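Local coordinates for major capsid protein (Paramecium bursaria Chlorella virus 1, PDB 5TIP) that self-assembles as trimers to build the large icosahedral, pseudo T=169 capsid of a chlorella virus, at residues 262-267 with 414-419; 106-111 with 230-235; 34-39 with 206-211. One frame throughout, in Å; residues are numbered along the deposited sequence.

The three contacts sample a sheet of the C-terminal jelly roll, the seam between the two jelly rolls, and a strand pair at the subunit interface. Contact 1 is a buried strand pair of the C-terminal jelly roll, and contact 2, only partly buried, sets a strand-helix junction of the N-terminal half against strand 223-237, the neighbour of strand 412-426. Their centres lie 8 Å apart, and Tyr416 with Asp110 and Asn414 with Ser235 join them. Contact 3 is also buried, but partly by other subunits. Chemistry follows the elements joined: backbone hydrogen bonds carry the two strand pairs, with an Asn-Asn side-chain hydrogen bond added in contact 1, whereas contact 2 relies on apolar packing and bridging waters.

Contact 1 (262-267 with 414-419); sequences AWNFNN and NIYAKN
Tyr416 lies across from Ala262 in an antiparallel hydrogen-bonded pair, and its side chain can be followed outward over strand 257-266. Its CB sits 3.5 Å from Ala262 O, the same oxygen that accepts the backbone N-H of Tyr416 at 2.6 Å from N to O. CG is anti to the carbonyl carbon (chi1 -60°), and beyond it CD2 keeps the ring's edge against that carbonyl. Further out along this edge CE2 meets Asn264 ND2 at 4.1 Å, near the ring plane, with amide and ring planes 47° apart. The tip leaves the pair altogether, for OH is hydrogen-bonded to Asp110, while the ring stacks on Phe232.

Both strands belong to the C-terminal of the two jelly rolls that form the double-barrel capsid fold of this viral family, and helix 109-119 packs on the sheet face bearing Ala262, Asn264, Asn414 and Tyr416. On that face Asn414 ND2 donates to Asn264 OD1 over 3.2 Å in a nearly straight bond (168° at the hydrogen). The acceptor lies in the Asn414 amide plane, whereas the donor is tilted from the plane of the Asn264 carbonyl. Asn414 OD1 turns instead to Ser235, so both ends of this buried amide are engaged. On the other face, Trp263 CB rests on Ile415 CG1 at 4.0 Å, while the indole swings away to meet Tyr351.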
loop_
_atom_site.group_PDB
_atom_site.type_symbol
_atom_site.label_atom_id
_atom_site.label_comp_id
_atom_site.label_asym_id
_atom_site.label_seq_id
_atom_site.Cartn_x
_atom_site.Cartn_y
_atom_site.Cartn_z
ATOM N N ALA A 262 9.638 10.963 -17.760
ATOM C CA ALA A 262 8.812 11.701 -16.816
ATOM C C ALA A 262 9.072 13.189 -16.988
ATOM O O ALA A 262 10.226 13.612 -17.105
ATOM C CB ALA A 262 9.098 11.281 -15.372
ATOM N N TRP A 263 8.003 13.981 -17.011
ATOM C CA TRP A 263 8.167 15.411 -17.221
ATOM C C TRP A 263 7.103 16.180 -16.451
ATOM O O TRP A 263 6.092 15.622 -16.017
ATOM C CB TRP A 263 8.141 15.765 -18.716
ATOM C CG TRP A 263 6.821 15.572 -19.407
ATOM C CD1 TRP A 263 5.884 16.529 -19.663
ATOM C CD2 TRP A 263 6.301 14.348 -19.943
ATOM N NE1 TRP A 263 4.811 15.978 -20.323
ATOM C CE2 TRP A 263 5.044 14.641 -20.507
ATOM C CE3 TRP A 263 6.775 13.034 -19.998
ATOM C CZ2 TRP A 263 4.254 13.669 -21.116
ATOM C CZ3 TRP A 263 5.990 12.071 -20.604
ATOM C CH2 TRP A 263 4.744 12.393 -21.153
ATOM N N ASN A 264 7.360 17.476 -16.274
ATOM C CA ASN A 264 6.427 18.374 -15.610
ATOM C C ASN A 264 6.623 19.785 -16.149
ATOM O O ASN A 264 7.663 20.113 -16.724
ATOM C CB ASN A 264 6.603 18.356 -14.082
ATOM C CG ASN A 264 7.979 18.835 -13.637
ATOM O OD1 ASN A 264 8.320 20.009 -13.774
ATOM N ND2 ASN A 264 8.767 17.925 -13.077
ATOM N N PHE A 265 5.603 20.620 -15.950
ATOM C CA PHE A 265 5.661 22.044 -16.265
ATOM C C PHE A 265 5.644 22.806 -14.946
ATOM O O PHE A 265 4.637 22.794 -14.230
ATOM C CB PHE A 265 4.498 22.461 -17.161
ATOM C CG PHE A 265 4.417 21.688 -18.445
ATOM C CD1 PHE A 265 5.099 22.114 -19.572
ATOM C CD2 PHE A 265 3.658 20.534 -18.527
ATOM C CE1 PHE A 265 5.026 21.402 -20.753
ATOM C CE2 PHE A 265 3.581 19.820 -19.704
ATOM C CZ PHE A 265 4.266 20.255 -20.818
ATOM N N ASN A 266 6.755 23.460 -14.627
ATOM C CA ASN A 266 6.955 24.083 -13.327
ATOM C C ASN A 266 7.079 25.594 -13.462
ATOM O O ASN A 266 7.710 26.095 -14.396
ATOM C CB ASN A 266 8.210 23.522 -12.649
ATOM C CG ASN A 266 8.728 24.420 -11.546
ATOM O OD1 ASN A 266 9.769 25.060 -11.694
ATOM N ND2 ASN A 266 8.004 24.477 -10.434
ATOM N N ASN A 267 6.469 26.313 -12.520
ATOM C CA ASN A 267 6.701 27.744 -12.379
ATOM C C ASN A 267 7.966 27.920 -11.549
ATOM O O ASN A 267 7.951 27.663 -10.338
ATOM C CB ASN A 267 5.508 28.437 -11.719
ATOM C CG ASN A 267 5.731 29.926 -11.516
ATOM O OD1 ASN A 267 6.619 30.524 -12.125
ATOM N ND2 ASN A 267 4.922 30.532 -10.655
ATOM N N ASN A 414 10.677 20.391 -17.417
ATOM C CA ASN A 414 11.724 19.471 -16.995
ATOM C C ASN A 414 11.381 18.075 -17.495
ATOM O O ASN A 414 10.345 17.520 -17.121
ATOM C CB ASN A 414 11.871 19.470 -15.474
ATOM C CG ASN A 414 12.125 20.852 -14.911
ATOM O OD1 ASN A 414 13.239 21.368 -14.979
ATOM N ND2 ASN A 414 11.089 21.457 -14.343
ATOM N N ILE A 415 12.245 17.510 -18.333
ATOM C CA ILE A 415 12.046 16.180 -18.895
ATOM C C ILE A 415 13.131 15.267 -18.345
ATOM O O ILE A 415 14.326 15.563 -18.472
ATOM C CB ILE A 415 12.067 16.202 -20.431
ATOM C CG1 ILE A 415 11.069 17.231 -20.960
ATOM C CG2 ILE A 415 11.748 14.823 -20.986
ATOM C CD1 ILE A 415 11.101 17.393 -22.459
ATOM N N TYR A 416 12.717 14.161 -17.733
ATOM C CA TYR A 416 13.632 13.206 -17.130
ATOM C C TYR A 416 13.558 11.872 -17.860
ATOM O O TYR A 416 12.513 11.494 -18.398
ATOM C CB TYR A 416 13.320 13.001 -15.643
ATOM C CG TYR A 416 13.424 14.265 -14.826
ATOM C CD1 TYR A 416 14.652 14.719 -14.367
ATOM C CD2 TYR A 416 12.294 15.013 -14.523
ATOM C CE1 TYR A 416 14.753 15.877 -13.623
ATOM C CE2 TYR A 416 12.385 16.173 -13.781
ATOM C CZ TYR A 416 13.618 16.600 -13.334
ATOM O OH TYR A 416 13.716 17.754 -12.595
ATOM N N ALA A 417 14.684 11.165 -17.871
ATOM C CA ALA A 417 14.762 9.832 -18.449
ATOM C C ALA A 417 15.572 8.943 -17.521
ATOM O O ALA A 417 16.646 9.341 -17.058
ATOM C CB ALA A 417 15.397 9.865 -19.843
ATOM N N LYS A 418 15.061 7.742 -17.265
ATOM C CA LYS A 418 15.742 6.761 -16.433
ATOM C C LYS A 418 16.234 5.659 -17.361
ATOM O O LYS A 418 15.444 4.997 -18.019
ATOM C CB LYS A 418 14.810 6.192 -15.364
ATOM C CG LYS A 418 15.527 5.707 -14.113
ATOM C CD LYS A 418 16.271 6.843 -13.432
ATOM C CE LYS A 418 16.321 6.670 -11.926
ATOM N NZ LYS A 418 16.754 5.310 -11.518
ATOM N N ASN A 419 17.543 5.462 -17.398
ATOM C CA ASN A 419 18.149 4.488 -18.291
ATOM C C ASN A 419 18.952 3.474 -17.490
ATOM O O ASN A 419 19.220 3.653 -16.300
ATOM C CB ASN A 419 19.050 5.173 -19.326
ATOM C CG ASN A 419 20.268 5.820 -18.699
ATOM O OD1 ASN A 419 20.228 6.981 -18.297
ATOM N ND2 ASN A 419 21.363 5.073 -18.619
#

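Contact 2 (106-111 with 230-235); sequences KHYNDW and LQFTGS
The junction where strand 102-108 gives way to helix 109-119, with Tyr108 at the N-cap position, packs its side chains against Leu230 and Phe232. Leu230 spreads both methyls over one face of the Trp111 indole. CD1 stands 3.7 Å from the centroid of the six-membered ring, only 8° off its normal, in a CH-pi contact. CD2 takes the five-membered side, 3.5 Å from Trp111 CG. With Trp111 CG anti to its backbone N (chi1 168°), the indole starts out beside the carbonyl carbon, and it and the Leu230 side chain run antiparallel. Behind the methyls, Leu230 CB approaches His107 CD2 obliquely at 3.9 Å. Asp105 ties the same two residues together, one carboxylate oxygen accepting from His107 NE2 and the other from Leu230 N.

This is a seam between the two jelly rolls of the double-barrel capsid fold: residues 106-111 come from the N-terminal half, residues 230-235 from the C-terminal half. Nearer the solvent, Phe232 CD2 sits over one face of the Tyr108 ring toward its rim, 3.6 Å from CE1. With the ring planes at 58°, the pair is oblique. Phe232 has Gly234 N over the centre of one face.

No direct hydrogen bond spans the two segments; the polar links between them run through water. One molecule donates to both Lys106 O and Leu230 O, each 2.8 Å from its oxygen. Two more link the Tyr108 hydroxyl to Phe232 O, donating to that carbonyl, though one of them is a long 3.3 Å from Tyr108 OH.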
loop_
_atom_site.group_PDB
_atom_site.type_symbol
_atom_site.label_atom_id
_atom_site.label_comp_id
_atom_site.label_asym_id
_atom_site.label_seq_id
_atom_site.Cartn_x
_atom_site.Cartn_y
_atom_site.Cartn_z
ATOM N N LYS A 106 23.827 11.757 -11.267
ATOM C CA LYS A 106 23.627 13.059 -10.646
ATOM C C LYS A 106 22.137 13.354 -10.596
ATOM O O LYS A 106 21.447 13.251 -11.614
ATOM C CB LYS A 106 24.367 14.165 -11.406
ATOM C CG LYS A 106 24.172 15.549 -10.809
ATOM C CD LYS A 106 25.062 16.583 -11.482
ATOM C CE LYS A 106 24.904 17.950 -10.833
ATOM N NZ LYS A 106 25.834 18.957 -11.415
ATOM N N HIS A 107 21.652 13.723 -9.414
ATOM C CA HIS A 107 20.241 13.986 -9.186
ATOM C C HIS A 107 20.027 15.446 -8.805
ATOM O O HIS A 107 20.963 16.159 -8.440
ATOM C CB HIS A 107 19.695 13.064 -8.092
ATOM C CG HIS A 107 19.700 11.616 -8.473
ATOM N ND1 HIS A 107 19.318 10.618 -7.603
ATOM C CD2 HIS A 107 20.039 10.997 -9.629
ATOM C CE1 HIS A 107 19.424 9.447 -8.205
ATOM N NE2 HIS A 107 19.860 9.650 -9.435
ATOM N N TYR A 108 18.774 15.883 -8.899
ATOM C CA TYR A 108 18.396 17.258 -8.612
ATOM C C TYR A 108 17.168 17.255 -7.712
ATOM O O TYR A 108 16.431 16.269 -7.646
ATOM C CB TYR A 108 18.111 18.038 -9.905
ATOM C CG TYR A 108 19.208 17.910 -10.941
ATOM C CD1 TYR A 108 19.220 16.850 -11.837
ATOM C CD2 TYR A 108 20.236 18.840 -11.013
ATOM C CE1 TYR A 108 20.220 16.721 -12.782
ATOM C CE2 TYR A 108 21.242 18.719 -11.957
ATOM C CZ TYR A 108 21.228 17.658 -12.838
ATOM O OH TYR A 108 22.223 17.528 -13.780
ATOM N N ASN A 109 16.949 18.373 -7.010
ATOM C CA ASN A 109 15.825 18.433 -6.080
ATOM C C ASN A 109 14.489 18.303 -6.801
ATOM O O ASN A 109 13.544 17.725 -6.253
ATOM C CB ASN A 109 15.867 19.722 -5.255
ATOM C CG ASN A 109 15.896 20.969 -6.108
ATOM O OD1 ASN A 109 15.871 20.900 -7.335
ATOM N ND2 ASN A 109 15.939 22.126 -5.458
ATOM N N ASP A 110 14.385 18.823 -8.027
ATOM C CA ASP A 110 13.141 18.665 -8.770
ATOM C C ASP A 110 12.932 17.218 -9.194
ATOM O O ASP A 110 11.787 16.785 -9.374
ATOM C CB ASP A 110 13.118 19.591 -9.987
ATOM C CG ASP A 110 11.781 19.571 -10.710
ATOM O OD1 ASP A 110 10.789 20.076 -10.145
ATOM O OD2 ASP A 110 11.721 19.051 -11.844
ATOM N N TRP A 111 14.013 16.453 -9.359
ATOM C CA TRP A 111 13.851 15.021 -9.587
ATOM C C TRP A 111 13.350 14.324 -8.329
ATOM O O TRP A 111 12.479 13.449 -8.404
ATOM C CB TRP A 111 15.163 14.392 -10.045
ATOM C CG TRP A 111 15.094 12.901 -10.017
ATOM C CD1 TRP A 111 15.811 12.061 -9.220
ATOM C CD2 TRP A 111 14.233 12.069 -10.805
ATOM N NE1 TRP A 111 15.460 10.756 -9.469
ATOM C CE2 TRP A 111 14.493 10.734 -10.438
ATOM C CE3 TRP A 111 13.272 12.323 -11.789
ATOM C CZ2 TRP A 111 13.829 9.658 -11.022
ATOM C CZ3 TRP A 111 12.614 11.255 -12.365
ATOM C CH2 TRP A 111 12.895 9.939 -11.980
ATOM N N LEU A 230 19.989 8.644 -14.120
ATOM C CA LEU A 230 19.050 9.702 -14.448
ATOM C C LEU A 230 19.651 10.587 -15.529
ATOM O O LEU A 230 20.838 10.924 -15.481
ATOM C CB LEU A 230 18.702 10.541 -13.216
ATOM C CG LEU A 230 17.750 11.708 -13.492
ATOM C CD1 LEU A 230 16.341 11.205 -13.774
ATOM C CD2 LEU A 230 17.756 12.705 -12.345
ATOM N N GLN A 231 18.833 10.954 -16.508
ATOM C CA GLN A 231 19.238 11.875 -17.557
ATOM C C GLN A 231 18.388 13.129 -17.456
ATOM O O GLN A 231 17.161 13.047 -17.339
ATOM C CB GLN A 231 19.104 11.247 -18.946
ATOM C CG GLN A 231 19.960 10.011 -19.147
ATOM C CD GLN A 231 19.852 9.447 -20.550
ATOM O OE1 GLN A 231 20.316 10.056 -21.513
ATOM N NE2 GLN A 231 19.234 8.279 -20.672
ATOM N N PHE A 232 19.047 14.282 -17.490
ATOM C CA PHE A 232 18.363 15.569 -17.429
ATOM C C PHE A 232 19.303 16.612 -18.005
ATOM O O PHE A 232 20.384 16.842 -17.453
ATOM C CB PHE A 232 17.971 15.912 -15.990
ATOM C CG PHE A 232 17.355 17.272 -15.836
ATOM C CD1 PHE A 232 16.072 17.523 -16.286
ATOM C CD2 PHE A 232 18.062 18.298 -15.232
ATOM C CE1 PHE A 232 15.505 18.774 -16.140
ATOM C CE2 PHE A 232 17.502 19.549 -15.084
ATOM C CZ PHE A 232 16.221 19.788 -15.539
ATOM N N THR A 233 18.902 17.229 -19.114
ATOM C CA THR A 233 19.745 18.176 -19.829
ATOM C C THR A 233 19.404 19.628 -19.515
ATOM O O THR A 233 19.915 20.531 -20.184
ATOM C CB THR A 233 19.646 17.934 -21.336
ATOM O OG1 THR A 233 18.303 18.182 -21.772
ATOM C CG2 THR A 233 20.019 16.497 -21.666
ATOM N N GLY A 234 18.566 19.872 -18.520
ATOM C CA GLY A 234 18.149 21.218 -18.197
ATOM C C GLY A 234 16.698 21.470 -18.576
ATOM O O GLY A 234 16.080 20.731 -19.347
ATOM N N SER A 235 16.152 22.542 -18.011
ATOM C CA SER A 235 14.761 22.894 -18.254
ATOM C C SER A 235 14.568 23.387 -19.682
ATOM O O SER A 235 15.422 24.082 -20.239
ATOM C CB SER A 235 14.312 23.974 -17.270
ATOM O OG SER A 235 14.495 23.558 -15.928
HETATM O O HOH W 1 21.944 13.285 -14.395
HETATM O O HOH W 2 22.118 15.292 -15.614
HETATM O O HOH W 3 21.872 18.881 -16.753
#

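Contact 3 (34-39 with 206-211); sequences TNFAIE and DYIFLD
Phe209 and Tyr207 each turn a ring edge to a carbonyl of the neighbouring strand: Ala37 O lies in the Phe209 ring plane, 3.6 Å from CD1, and Glu39 O takes the equivalent place beside Tyr207. Phe209 is also met obliquely by the Glu39 carboxylate, whose OE1 is 3.4 Å from CZ with the two planes 30° apart. Glu39 CG is anti to the backbone N (chi1 -179°), and the chain stays extended beyond it. OE1 accepts a hydrogen bond from Gly3 N of the second subunit, which would help offset its charge beside the ring.

The Phe36 ring has Thr34 O and Ile38 CG1 at its edge, and turns from strand 200-210 to meet Phe26 of the second subunit edge-to-face. On this same sheet face Ile38 and Ile208 extend alongside each other in the same direction, with CG1 of Ile38 3.7 Å from CD1 of Ile208.

Four backbone hydrogen bonds set the register. Tyr207 N reaches Glu39 O at 2.7 Å, and Phe209 N reaches Ala37 O at 2.8 Å; each pair also bonds in reverse. Past the strand ends a water links Asn35 O to Asp211 N. Arg324 of the third subunit binds Ile38 O, placing this antiparallel pair of the N-terminal jelly roll at the trimer interface.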
loop_
_atom_site.group_PDB
_atom_site.type_symbol
_atom_site.label_atom_id
_atom_site.label_comp_id
_atom_site.label_asym_id
_atom_site.label_seq_id
_atom_site.Cartn_x
_atom_site.Cartn_y
_atom_site.Cartn_z
ATOM N N THR A 34 24.386 -15.392 3.105
ATOM C CA THR A 34 25.719 -15.135 3.626
ATOM C C THR A 34 25.636 -14.229 4.846
ATOM O O THR A 34 24.893 -13.244 4.857
ATOM C CB THR A 34 26.605 -14.492 2.557
ATOM O OG1 THR A 34 25.978 -13.299 2.068
ATOM C CG2 THR A 34 26.831 -15.448 1.400
ATOM N N ASN A 35 26.408 -14.567 5.877
ATOM C CA ASN A 35 26.409 -13.775 7.098
ATOM C C ASN A 35 26.948 -12.376 6.822
ATOM O O ASN A 35 27.915 -12.201 6.075
ATOM C CB ASN A 35 27.246 -14.468 8.173
ATOM C CG ASN A 35 27.157 -13.774 9.515
ATOM O OD1 ASN A 35 26.174 -13.096 9.812
ATOM N ND2 ASN A 35 28.185 -13.942 10.338
ATOM N N PHE A 36 26.318 -11.375 7.432
ATOM C CA PHE A 36 26.719 -9.986 7.240
ATOM C C PHE A 36 26.290 -9.177 8.459
ATOM O O PHE A 36 25.648 -9.689 9.379
ATOM C CB PHE A 36 26.124 -9.405 5.953
ATOM C CG PHE A 36 24.635 -9.208 6.008
ATOM C CD1 PHE A 36 23.774 -10.250 5.708
ATOM C CD2 PHE A 36 24.095 -7.982 6.363
ATOM C CE1 PHE A 36 22.405 -10.071 5.758
ATOM C CE2 PHE A 36 22.727 -7.798 6.417
ATOM C CZ PHE A 36 21.882 -8.843 6.113
ATOM N N ALA A 37 26.658 -7.897 8.454
ATOM C CA ALA A 37 26.248 -6.960 9.488
ATOM C C ALA A 37 26.183 -5.566 8.883
ATOM O O ALA A 37 26.940 -5.238 7.966
ATOM C CB ALA A 37 27.203 -6.979 10.686
ATOM N N ILE A 38 25.272 -4.748 9.405
ATOM C CA ILE A 38 25.021 -3.406 8.892
ATOM C C ILE A 38 25.381 -2.391 9.967
ATOM O O ILE A 38 25.172 -2.637 11.161
ATOM C CB ILE A 38 23.551 -3.232 8.453
ATOM C CG1 ILE A 38 23.096 -4.423 7.611
ATOM C CG2 ILE A 38 23.375 -1.941 7.666
ATOM C CD1 ILE A 38 21.618 -4.408 7.299
ATOM N N GLU A 39 25.920 -1.251 9.543
ATOM C CA GLU A 39 26.228 -0.160 10.460
ATOM C C GLU A 39 26.174 1.166 9.721
ATOM O O GLU A 39 26.798 1.318 8.666
ATOM C CB GLU A 39 27.609 -0.333 11.096
ATOM C CG GLU A 39 27.952 0.781 12.071
ATOM C CD GLU A 39 29.354 0.669 12.628
ATOM O OE1 GLU A 39 30.079 -0.269 12.239
ATOM O OE2 GLU A 39 29.733 1.530 13.450
ATOM N N ASP A 206 25.361 3.721 5.254
ATOM C CA ASP A 206 25.167 2.388 5.811
ATOM C C ASP A 206 26.171 1.426 5.186
ATOM O O ASP A 206 26.163 1.219 3.968
ATOM C CB ASP A 206 23.738 1.903 5.569
ATOM C CG ASP A 206 22.733 2.566 6.491
ATOM O OD1 ASP A 206 22.624 3.810 6.461
ATOM O OD2 ASP A 206 22.045 1.840 7.240
ATOM N N TYR A 207 27.027 0.843 6.017
ATOM C CA TYR A 207 28.062 -0.072 5.562
ATOM C C TYR A 207 27.649 -1.517 5.811
ATOM O O TYR A 207 26.951 -1.826 6.781
ATOM C CB TYR A 207 29.392 0.205 6.266
ATOM C CG TYR A 207 30.044 1.511 5.872
ATOM C CD1 TYR A 207 29.656 2.707 6.460
ATOM C CD2 TYR A 207 31.049 1.548 4.915
ATOM C CE1 TYR A 207 30.249 3.904 6.105
ATOM C CE2 TYR A 207 31.648 2.741 4.553
ATOM C CZ TYR A 207 31.245 3.915 5.152
ATOM O OH TYR A 207 31.836 5.106 4.796
ATOM N N ILE A 208 28.089 -2.400 4.921
ATOM C CA ILE A 208 27.875 -3.836 5.050
ATOM C C ILE A 208 29.211 -4.486 5.376
ATOM O O ILE A 208 30.191 -4.304 4.645
ATOM C CB ILE A 208 27.268 -4.441 3.772
ATOM C CG1 ILE A 208 25.993 -3.696 3.370
ATOM C CG2 ILE A 208 26.989 -5.922 3.970
ATOM C CD1 ILE A 208 24.861 -3.847 4.357
ATOM N N PHE A 209 29.251 -5.237 6.474
ATOM C CA PHE A 209 30.432 -5.992 6.870
ATOM C C PHE A 209 30.216 -7.456 6.510
ATOM O O PHE A 209 29.262 -8.081 6.983
ATOM C CB PHE A 209 30.707 -5.825 8.365
ATOM C CG PHE A 209 30.985 -4.405 8.771
ATOM C CD1 PHE A 209 29.948 -3.528 9.040
ATOM C CD2 PHE A 209 32.286 -3.944 8.877
ATOM C CE1 PHE A 209 30.201 -2.221 9.407
ATOM C CE2 PHE A 209 32.546 -2.637 9.245
ATOM C CZ PHE A 209 31.502 -1.776 9.510
ATOM N N LEU A 210 31.102 -7.997 5.680
ATOM C CA LEU A 210 30.956 -9.333 5.126
ATOM C C LEU A 210 31.856 -10.337 5.840
ATOM O O LEU A 210 32.855 -9.982 6.468
ATOM C CB LEU A 210 31.271 -9.329 3.628
ATOM C CG LEU A 210 30.354 -8.467 2.758
ATOM C CD1 LEU A 210 30.861 -8.414 1.324
ATOM C CD2 LEU A 210 28.927 -8.986 2.807
ATOM N N ASP A 211 31.474 -11.608 5.733
ATOM C CA ASP A 211 32.244 -12.709 6.289
ATOM C C ASP A 211 33.475 -12.985 5.424
ATOM O O ASP A 211 33.626 -12.450 4.324
ATOM C CB ASP A 211 31.373 -13.958 6.414
ATOM C CG ASP A 211 31.758 -14.824 7.600
ATOM O OD1 ASP A 211 32.958 -14.861 7.943
ATOM O OD2 ASP A 211 30.860 -15.461 8.192
HETATM O O HOH W 4 29.425 -13.088 3.909
#